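Local coordinates for conserved hypothetical alanine and leucine RICH protein (Mycobacterium tuberculosis, PDB 2WAM) that is of unknown function but belongs to the PAC2 family and represents a duplicated gene family in actinobacteria, at residues A[65-70]-A[172-177]; A[82-87]-A[249-254]; A[91-96]-A[137-142]. All blocks are in the same frame, centred on the assembly; numbering follows the deposited sequence.

How the interactions relate
Interaction 1 lies in the buried middle of the mixed sheet, where parallel strands 67-73 and 174-183 are joined by backbone hydrogen bonds, with side chains feeding both faces. Interaction 2 sits in the helical layer on one face of that sheet: helix 81-92, which follows strand 67-73, packs on the start of helix 251-265 through a leucine and alanine methyls, with a salt bridge at the partly exposed margin. Interaction 3 is a surface contact, with its centre about 18 Å from that of interaction 2, at the other end of helix 81-92, where the chain enters strand 94-101 beside a hairpin turn. From interaction 1 to interaction 3, regular strand bonding gives way to one weak bond and a water bridge.

Interaction 1: residues A[65-70]-A[172-177]; sequences GPVLVH and VRQTIG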
loop_
_atom_site.group_PDB
_atom_site.type_symbol
_atom_site.label_atom_id
_atom_site.label_comp_id
_atom_site.label_asym_id
_atom_site.label_seq_id
_atom_site.Cartn_x
_atom_site.Cartn_y
_atom_site.Cartn_z
ATOM N N GLY A 65 -17.615 -4.376 -30.523
ATOM C CA GLY A 65 -17.293 -3.664 -29.300
ATOM C C GLY A 65 -17.674 -2.194 -29.325
ATOM O O GLY A 65 -17.942 -1.637 -30.394
ATOM N N PRO A 66 -17.680 -1.552 -28.144
ATOM C CA PRO A 66 -18.017 -0.134 -27.954
ATOM C C PRO A 66 -16.969 0.841 -28.503
ATOM O O PRO A 66 -15.775 0.564 -28.514
ATOM C CB PRO A 66 -18.058 0.027 -26.430
ATOM C CG PRO A 66 -17.780 -1.313 -25.850
ATOM C CD PRO A 66 -17.168 -2.154 -26.905
ATOM N N VAL A 67 -17.445 1.995 -28.945
ATOM C CA VAL A 67 -16.601 3.151 -29.207
ATOM C C VAL A 67 -16.296 3.862 -27.873
ATOM O O VAL A 67 -17.147 3.926 -26.981
ATOM C CB VAL A 67 -17.316 4.107 -30.186
ATOM C CG1 VAL A 67 -16.710 5.485 -30.163
ATOM C CG2 VAL A 67 -17.283 3.527 -31.581
ATOM N N LEU A 68 -15.070 4.358 -27.723
ATOM C CA LEU A 68 -14.699 5.141 -26.558
ATOM C C LEU A 68 -14.463 6.579 -26.990
ATOM O O LEU A 68 -13.627 6.836 -27.848
ATOM C CB LEU A 68 -13.433 4.591 -25.894
ATOM C CG LEU A 68 -12.802 5.504 -24.827
ATOM C CD1 LEU A 68 -13.779 5.810 -23.685
ATOM C CD2 LEU A 68 -11.520 4.906 -24.280
ATOM N N VAL A 69 -15.205 7.504 -26.390
ATOM C CA VAL A 69 -15.024 8.931 -26.630
ATOM C C VAL A 69 -14.360 9.539 -25.406
ATOM O O VAL A 69 -14.809 9.301 -24.289
ATOM C CB VAL A 69 -16.384 9.648 -26.842
ATOM C CG1 VAL A 69 -16.167 11.109 -27.121
ATOM C CG2 VAL A 69 -17.172 8.997 -27.961
ATOM N N HIS A 70 -13.293 10.312 -25.601
ATOM C CA HIS A 70 -12.669 11.041 -24.488
ATOM C C HIS A 70 -12.753 12.556 -24.658
ATOM O O HIS A 70 -12.424 13.108 -25.719
ATOM C CB HIS A 70 -11.226 10.566 -24.163
ATOM C CG HIS A 70 -10.291 10.529 -25.336
ATOM N ND1 HIS A 70 -9.206 11.374 -25.450
ATOM C CD2 HIS A 70 -10.246 9.717 -26.422
ATOM C CE1 HIS A 70 -8.545 11.096 -26.561
ATOM N NE2 HIS A 70 -9.155 10.094 -27.170
ATOM N N VAL A 172 -13.321 -2.201 -26.289
ATOM C CA VAL A 172 -13.271 -1.020 -27.143
ATOM C C VAL A 172 -12.651 -1.283 -28.512
ATOM O O VAL A 172 -11.591 -1.899 -28.617
ATOM C CB VAL A 172 -12.531 0.130 -26.442
ATOM C CG1 VAL A 172 -12.143 1.218 -27.440
ATOM C CG2 VAL A 172 -13.400 0.682 -25.329
ATOM N N ARG A 173 -13.311 -0.798 -29.558
ATOM C CA ARG A 173 -12.876 -1.062 -30.926
ATOM C C ARG A 173 -12.342 0.190 -31.632
ATOM O O ARG A 173 -11.773 0.112 -32.722
ATOM C CB ARG A 173 -14.028 -1.657 -31.736
ATOM C CG ARG A 173 -15.102 -0.644 -32.084
ATOM C CD ARG A 173 -16.246 -1.257 -32.870
ATOM N NE ARG A 173 -17.363 -0.321 -33.026
ATOM C CZ ARG A 173 -17.370 0.669 -33.912
ATOM N NH1 ARG A 173 -16.324 0.857 -34.717
ATOM N NH2 ARG A 173 -18.415 1.472 -33.994
ATOM N N GLN A 174 -12.521 1.337 -30.993
ATOM C CA GLN A 174 -12.169 2.623 -31.583
ATOM C C GLN A 174 -12.212 3.700 -30.503
ATOM O O GLN A 174 -13.150 3.754 -29.712
ATOM C CB GLN A 174 -13.148 2.971 -32.697
ATOM C CG GLN A 174 -12.866 4.277 -33.400
ATOM C CD GLN A 174 -13.859 4.546 -34.525
ATOM O OE1 GLN A 174 -14.970 5.015 -34.285
ATOM N NE2 GLN A 174 -13.453 4.261 -35.759
ATOM N N THR A 175 -11.193 4.549 -30.473
ATOM C CA THR A 175 -11.096 5.605 -29.480
ATOM C C THR A 175 -11.077 6.964 -30.161
ATOM O O THR A 175 -10.172 7.262 -30.932
ATOM C CB THR A 175 -9.836 5.439 -28.609
ATOM O OG1 THR A 175 -9.887 4.175 -27.944
ATOM C CG2 THR A 175 -9.764 6.541 -27.562
ATOM N N ILE A 176 -12.088 7.777 -29.865
ATOM C CA ILE A 176 -12.270 9.082 -30.497
ATOM C C ILE A 176 -12.030 10.218 -29.501
ATOM O O ILE A 176 -12.737 10.325 -28.504
ATOM C CB ILE A 176 -13.707 9.243 -31.047
ATOM C CG1 ILE A 176 -14.106 8.046 -31.897
ATOM C CG2 ILE A 176 -13.853 10.536 -31.827
ATOM C CD1 ILE A 176 -15.451 8.190 -32.536
ATOM N N GLY A 177 -11.051 11.074 -29.791
ATOM C CA GLY A 177 -10.759 12.207 -28.937
ATOM C C GLY A 177 -11.338 13.541 -29.392
ATOM O O GLY A 177 -11.436 13.833 -30.591
HETATM O O HOH W 1 -8.261 9.180 -29.621
#
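Leu68 is gripped at both ends of its backbone by the neighbouring strand: its O accepts from Ile176 N at 2.7 Å, and its N donates to Gln174 O at 2.8 Å in a nearly straight bond (176° at the hydrogen). Both donors approach nearly along the C=O axis, and the two partners, Gln174 and Ile176, flank Thr175, the residue paired with Leu68, as expected for parallel strands. Ile176 passes the pattern on, its O receiving His70 N, while Arg173 N bonds to Pro66 O just ahead of the regular pairing. Val67, Val69, Gln174 and Ile176 line one face of the sheet. There Val67 crosses Ile176, CG1 resting 3.8 Å from Ile176 CD1, while its other branch, CG2, lies over a guanidinium face of Arg173, 3.4 Å from NH2. Arg173 gets there because CG sits between the backbone N and carbonyl carbon (chi1 73°) and the chain then runs extended past Gly65. The amide of Gln174 reaches away to Glu233, and helix 251-265 covers this face. On the other side Leu68 lies alongside Thr175, and Leu68 CB touches Val172 CG1 at 3.9 Å. The ring of His70 folds across to the partner strand, chi1 being 52°, so that Gly177 CA sits over one face in a CH-pi contact, 3.5 Å from the ring centroid. A water in the ring plane, 2.8 Å from His70 NE2, also lies within hydrogen-bonding distance of Thr175 O, while ND1 bonds to Ser220; helix 219-229 covers this side. The pairing satisfies one edge of each buried strand, Val67 and Val69 turning their N-H and C=O groups to strand 143-148, and the imidazole, held at both nitrogens and packed against a glycine, is probably limited in its rotation.

Interaction 2: residues A[82-87]-A[249-254]; sequences IRLAAA and DYPAAA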
loop_
_atom_site.group_PDB
_atom_site.type_symbol
_atom_site.label_atom_id
_atom_site.label_comp_id
_atom_site.label_asym_id
_atom_site.label_seq_id
_atom_site.Cartn_x
_atom_site.Cartn_y
_atom_site.Cartn_z
ATOM N N ILE A 82 -15.509 21.366 -25.395
ATOM C CA ILE A 82 -15.345 20.049 -24.787
ATOM C C ILE A 82 -16.333 19.846 -23.634
ATOM O O ILE A 82 -17.010 18.817 -23.550
ATOM C CB ILE A 82 -13.928 19.836 -24.231
ATOM C CG1 ILE A 82 -12.859 20.266 -25.233
ATOM C CG2 ILE A 82 -13.724 18.374 -23.821
ATOM C CD1 ILE A 82 -12.361 19.157 -26.076
ATOM N N ARG A 83 -16.398 20.815 -22.731
ATOM C CA ARG A 83 -17.301 20.702 -21.609
ATOM C C ARG A 83 -18.731 20.537 -22.134
ATOM O O ARG A 83 -19.461 19.643 -21.713
ATOM C CB ARG A 83 -17.193 21.934 -20.696
ATOM C CG ARG A 83 -18.173 21.915 -19.528
ATOM C CD ARG A 83 -18.014 23.098 -18.598
ATOM N NE ARG A 83 -17.935 24.390 -19.288
ATOM C CZ ARG A 83 -18.984 25.152 -19.619
ATOM N NH1 ARG A 83 -20.229 24.762 -19.355
ATOM N NH2 ARG A 83 -18.786 26.318 -20.222
ATOM N N LEU A 84 -19.114 21.395 -23.070
ATOM C CA LEU A 84 -20.468 21.405 -23.598
ATOM C C LEU A 84 -20.864 20.089 -24.255
ATOM O O LEU A 84 -21.982 19.606 -24.066
ATOM C CB LEU A 84 -20.638 22.565 -24.585
ATOM C CG LEU A 84 -20.552 23.943 -23.935
ATOM C CD1 LEU A 84 -20.575 25.041 -24.995
ATOM C CD2 LEU A 84 -21.676 24.122 -22.919
ATOM N N ALA A 85 -19.950 19.515 -25.034
ATOM C CA ALA A 85 -20.245 18.283 -25.748
ATOM C C ALA A 85 -20.417 17.119 -24.783
ATOM O O ALA A 85 -21.331 16.313 -24.933
ATOM C CB ALA A 85 -19.181 17.984 -26.803
ATOM N N ALA A 86 -19.552 17.041 -23.780
ATOM C CA ALA A 86 -19.660 15.982 -22.785
ATOM C C ALA A 86 -20.945 16.132 -21.975
ATOM O O ALA A 86 -21.623 15.147 -21.664
ATOM C CB ALA A 86 -18.459 15.993 -21.885
ATOM N N ALA A 87 -21.290 17.373 -21.649
ATOM C CA ALA A 87 -22.464 17.638 -20.824
ATOM C C ALA A 87 -23.721 17.257 -21.580
ATOM O O ALA A 87 -24.689 16.771 -20.993
ATOM C CB ALA A 87 -22.520 19.116 -20.400
ATOM N N ASP A 249 -19.179 30.386 -24.094
ATOM C CA ASP A 249 -19.863 29.196 -24.572
ATOM C C ASP A 249 -20.174 29.336 -26.047
ATOM O O ASP A 249 -20.841 30.290 -26.459
ATOM C CB ASP A 249 -21.186 28.999 -23.832
ATOM C CG ASP A 249 -21.009 28.418 -22.456
ATOM O OD1 ASP A 249 -21.964 28.516 -21.670
ATOM O OD2 ASP A 249 -19.929 27.870 -22.154
ATOM N N TYR A 250 -19.718 28.374 -26.840
ATOM C CA TYR A 250 -20.051 28.349 -28.256
ATOM C C TYR A 250 -20.525 26.959 -28.659
ATOM O O TYR A 250 -19.760 26.172 -29.219
ATOM C CB TYR A 250 -18.854 28.796 -29.100
ATOM C CG TYR A 250 -19.213 29.168 -30.526
ATOM C CD1 TYR A 250 -20.114 30.195 -30.796
ATOM C CD2 TYR A 250 -18.651 28.494 -31.600
ATOM C CE1 TYR A 250 -20.449 30.524 -32.092
ATOM C CE2 TYR A 250 -18.977 28.821 -32.899
ATOM C CZ TYR A 250 -19.876 29.832 -33.141
ATOM O OH TYR A 250 -20.192 30.147 -34.443
ATOM N N PRO A 251 -21.798 26.653 -28.362
ATOM C CA PRO A 251 -22.401 25.322 -28.576
ATOM C C PRO A 251 -22.248 24.793 -30.013
ATOM O O PRO A 251 -22.197 23.581 -30.217
ATOM C CB PRO A 251 -23.882 25.543 -28.242
ATOM C CG PRO A 251 -23.887 26.742 -27.333
ATOM C CD PRO A 251 -22.748 27.616 -27.776
ATOM N N ALA A 252 -22.176 25.693 -30.988
ATOM C CA ALA A 252 -21.973 25.300 -32.377
ATOM C C ALA A 252 -20.756 24.399 -32.512
ATOM O O ALA A 252 -20.788 23.399 -33.225
ATOM C CB ALA A 252 -21.817 26.529 -33.263
ATOM N N ALA A 253 -19.680 24.760 -31.820
ATOM C CA ALA A 253 -18.443 24.005 -31.910
ATOM C C ALA A 253 -18.575 22.622 -31.252
ATOM O O ALA A 253 -17.991 21.646 -31.731
ATOM C CB ALA A 253 -17.297 24.799 -31.321
ATOM N N ALA A 254 -19.363 22.539 -30.181
ATOM C CA ALA A 254 -19.685 21.255 -29.549
ATOM C C ALA A 254 -20.552 20.404 -30.480
ATOM O O ALA A 254 -20.321 19.212 -30.655
ATOM C CB ALA A 254 -20.390 21.469 -28.212
HETATM O O HOH W 2 -22.781 26.331 -19.669
#
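Arg83 and Asp249 form a salt bridge, NH2 to OD2 at 2.7 Å, although the hydrogen bond within it is weak, bent to 129° at the hydrogen. The guanidinium and carboxylate planes stand 45° apart, and a water completes the link: it accepts from Arg83 NH1 at 3.0 Å and donates to Asp249 OD1 at 3.1 Å. The arginine chain reaches the acid by bending at chi3 (48°). OD2 has a second partner in His80, just before the helix, so one oxygen ties two residues of the same region together. Inward of the charges, Leu84 extends CD1 over the backbone where Asp249 leads into helix 251-265, 3.9 Å from Tyr250 N and equally near Pro251 N. Deeper still, the methyl of Ala254 settles against the other helix, 3.8 Å from Leu84 CB and 3.9 Å from Ala85 CB; such small side chains let the two backbones come close. Ile82 turns from this contact to touch strands 67-73 and 174-183. The whole is helix-on-helix packing in one outer layer of an alpha/beta/alpha sandwich, helices 81-92 and 251-265 packing against each other on the same sheet face.

Interaction 3: residues A[91-96]-A[137-142]; sequences AALDTE and RDSIGT
Arg137, at the end of strand 131-137, meets Asp94 through a weak backbone bond, its N 3.4 Å from Asp94 O. Its own O takes a firmer route: a water donates to Arg137 O at 2.7 Å and accepts from Asp94 N at 2.9 Å, bridging the two backbones where the direct bond is weak. The Arg137 chain bends at chi3 (89°), bringing one guanidinium face over Gly141 CA; the carboxylate of Asp94 stays 5.7 Å away, OD2 to NH1, so attraction between the charges is probably modest. Leu93, the first residue past helix 81-92, swings CG anti to its carbonyl carbon (chi1 -68°) and lays CD2 along the Arg137-Asp138 peptide, 3.9 Å from Asp138 CA. Asp138 points away and organises the turn. Its OD2 accepts from Ile140 N, an Asx turn, and from Thr142 N at 2.8 Å, the two donors coming from opposite faces of the carboxylate plane, while OD1 binds the backbone N of Gln268. Ser139 touches the end of Leu93, and both also meet Pro270. Gly141 closes the type I turn, its N 2.8 Å from Asp138 O. Three backbone N-H groups around a buried carboxylate would probably favour its ionised form; Asp138 holds the turn by side chain and backbone, its N bonding to Thr142 O, whereas the join to 91-96 is light and partly hydrated.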
loop_
_atom_site.group_PDB
_atom_site.type_symbol
_atom_site.label_atom_id
_atom_site.label_comp_id
_atom_site.label_asym_id
_atom_site.label_seq_id
_atom_site.Cartn_x
_atom_site.Cartn_y
_atom_site.Cartn_z
ATOM N N ALA A 91 -26.562 14.400 -20.645
ATOM C CA ALA A 91 -27.899 14.930 -20.373
ATOM C C ALA A 91 -28.980 14.367 -21.304
ATOM O O ALA A 91 -30.135 14.241 -20.926
ATOM C CB ALA A 91 -27.875 16.453 -20.468
ATOM N N ALA A 92 -28.588 14.037 -22.527
ATOM C CA ALA A 92 -29.529 13.658 -23.560
ATOM C C ALA A 92 -29.701 12.141 -23.717
ATOM O O ALA A 92 -30.714 11.683 -24.238
ATOM C CB ALA A 92 -29.122 14.299 -24.893
ATOM N N LEU A 93 -28.724 11.367 -23.252
ATOM C CA LEU A 93 -28.756 9.907 -23.378
ATOM C C LEU A 93 -28.694 9.183 -22.038
ATOM O O LEU A 93 -28.219 9.741 -21.049
ATOM C CB LEU A 93 -27.609 9.447 -24.258
ATOM C CG LEU A 93 -27.746 9.862 -25.722
ATOM C CD1 LEU A 93 -26.446 9.611 -26.426
ATOM C CD2 LEU A 93 -28.908 9.129 -26.421
ATOM N N ASP A 94 -29.189 7.947 -22.003
ATOM C CA ASP A 94 -29.105 7.121 -20.796
ATOM C C ASP A 94 -27.648 6.931 -20.391
ATOM O O ASP A 94 -26.837 6.451 -21.177
ATOM C CB ASP A 94 -29.767 5.756 -21.016
ATOM C CG ASP A 94 -31.295 5.808 -20.906
ATOM O OD1 ASP A 94 -31.836 6.891 -20.579
ATOM O OD2 ASP A 94 -31.956 4.761 -21.148
ATOM N N THR A 95 -27.318 7.297 -19.159
ATOM C CA THR A 95 -25.926 7.304 -18.710
ATOM C C THR A 95 -25.711 6.485 -17.448
ATOM O O THR A 95 -26.409 6.672 -16.456
ATOM C CB THR A 95 -25.463 8.732 -18.395
ATOM O OG1 THR A 95 -25.447 9.513 -19.595
ATOM C CG2 THR A 95 -24.080 8.710 -17.801
ATOM N N GLU A 96 -24.737 5.585 -17.486
ATOM C CA GLU A 96 -24.341 4.820 -16.303
ATOM C C GLU A 96 -22.869 5.042 -15.990
ATOM O O GLU A 96 -22.027 5.053 -16.885
ATOM C CB GLU A 96 -24.566 3.327 -16.519
ATOM C CG GLU A 96 -25.898 2.798 -16.038
ATOM C CD GLU A 96 -25.974 1.281 -16.170
ATOM O OE1 GLU A 96 -26.746 0.797 -17.026
ATOM O OE2 GLU A 96 -25.243 0.573 -15.434
ATOM N N ARG A 137 -26.012 4.938 -24.067
ATOM C CA ARG A 137 -26.636 4.302 -25.219
ATOM C C ARG A 137 -27.183 5.373 -26.141
ATOM O O ARG A 137 -27.806 6.329 -25.685
ATOM C CB ARG A 137 -27.757 3.351 -24.804
ATOM C CG ARG A 137 -27.414 2.464 -23.626
ATOM C CD ARG A 137 -28.573 1.564 -23.274
ATOM N NE ARG A 137 -28.498 0.316 -24.020
ATOM C CZ ARG A 137 -29.556 -0.357 -24.449
ATOM N NH1 ARG A 137 -30.779 0.109 -24.224
ATOM N NH2 ARG A 137 -29.385 -1.488 -25.118
ATOM N N ASP A 138 -26.942 5.215 -27.438
ATOM C CA ASP A 138 -27.446 6.167 -28.419
ATOM C C ASP A 138 -28.934 5.941 -28.707
ATOM O O ASP A 138 -29.572 5.092 -28.084
ATOM C CB ASP A 138 -26.617 6.118 -29.705
ATOM C CG ASP A 138 -26.905 4.892 -30.544
ATOM O OD1 ASP A 138 -26.290 4.781 -31.626
ATOM O OD2 ASP A 138 -27.740 4.049 -30.131
ATOM N N SER A 139 -29.476 6.690 -29.659
ATOM C CA SER A 139 -30.923 6.740 -29.828
ATOM C C SER A 139 -31.556 5.415 -30.261
ATOM O O SER A 139 -32.775 5.270 -30.202
ATOM C CB SER A 139 -31.324 7.873 -30.763
ATOM O OG SER A 139 -30.886 9.125 -30.262
ATOM N N ILE A 140 -30.735 4.449 -30.670
ATOM C CA ILE A 140 -31.233 3.115 -31.006
ATOM C C ILE A 140 -30.683 2.038 -30.074
ATOM O O ILE A 140 -30.816 0.840 -30.337
ATOM C CB ILE A 140 -30.905 2.718 -32.468
ATOM C CG1 ILE A 140 -29.397 2.564 -32.666
ATOM C CG2 ILE A 140 -31.474 3.739 -33.450
ATOM C CD1 ILE A 140 -29.044 2.067 -34.028
ATOM N N GLY A 141 -30.032 2.465 -28.998
ATOM C CA GLY A 141 -29.571 1.532 -27.981
ATOM C C GLY A 141 -28.170 0.958 -28.145
ATOM O O GLY A 141 -27.785 0.067 -27.396
ATOM N N THR A 142 -27.406 1.439 -29.122
ATOM C CA THR A 142 -26.009 1.033 -29.231
ATOM C C THR A 142 -25.205 1.591 -28.064
ATOM O O THR A 142 -25.160 2.818 -27.873
ATOM C CB THR A 142 -25.353 1.592 -30.477
ATOM O OG1 THR A 142 -26.194 1.374 -31.613
ATOM C CG2 THR A 142 -24.021 0.919 -30.678
HETATM O O HOH W 3 -30.110 6.547 -24.336
#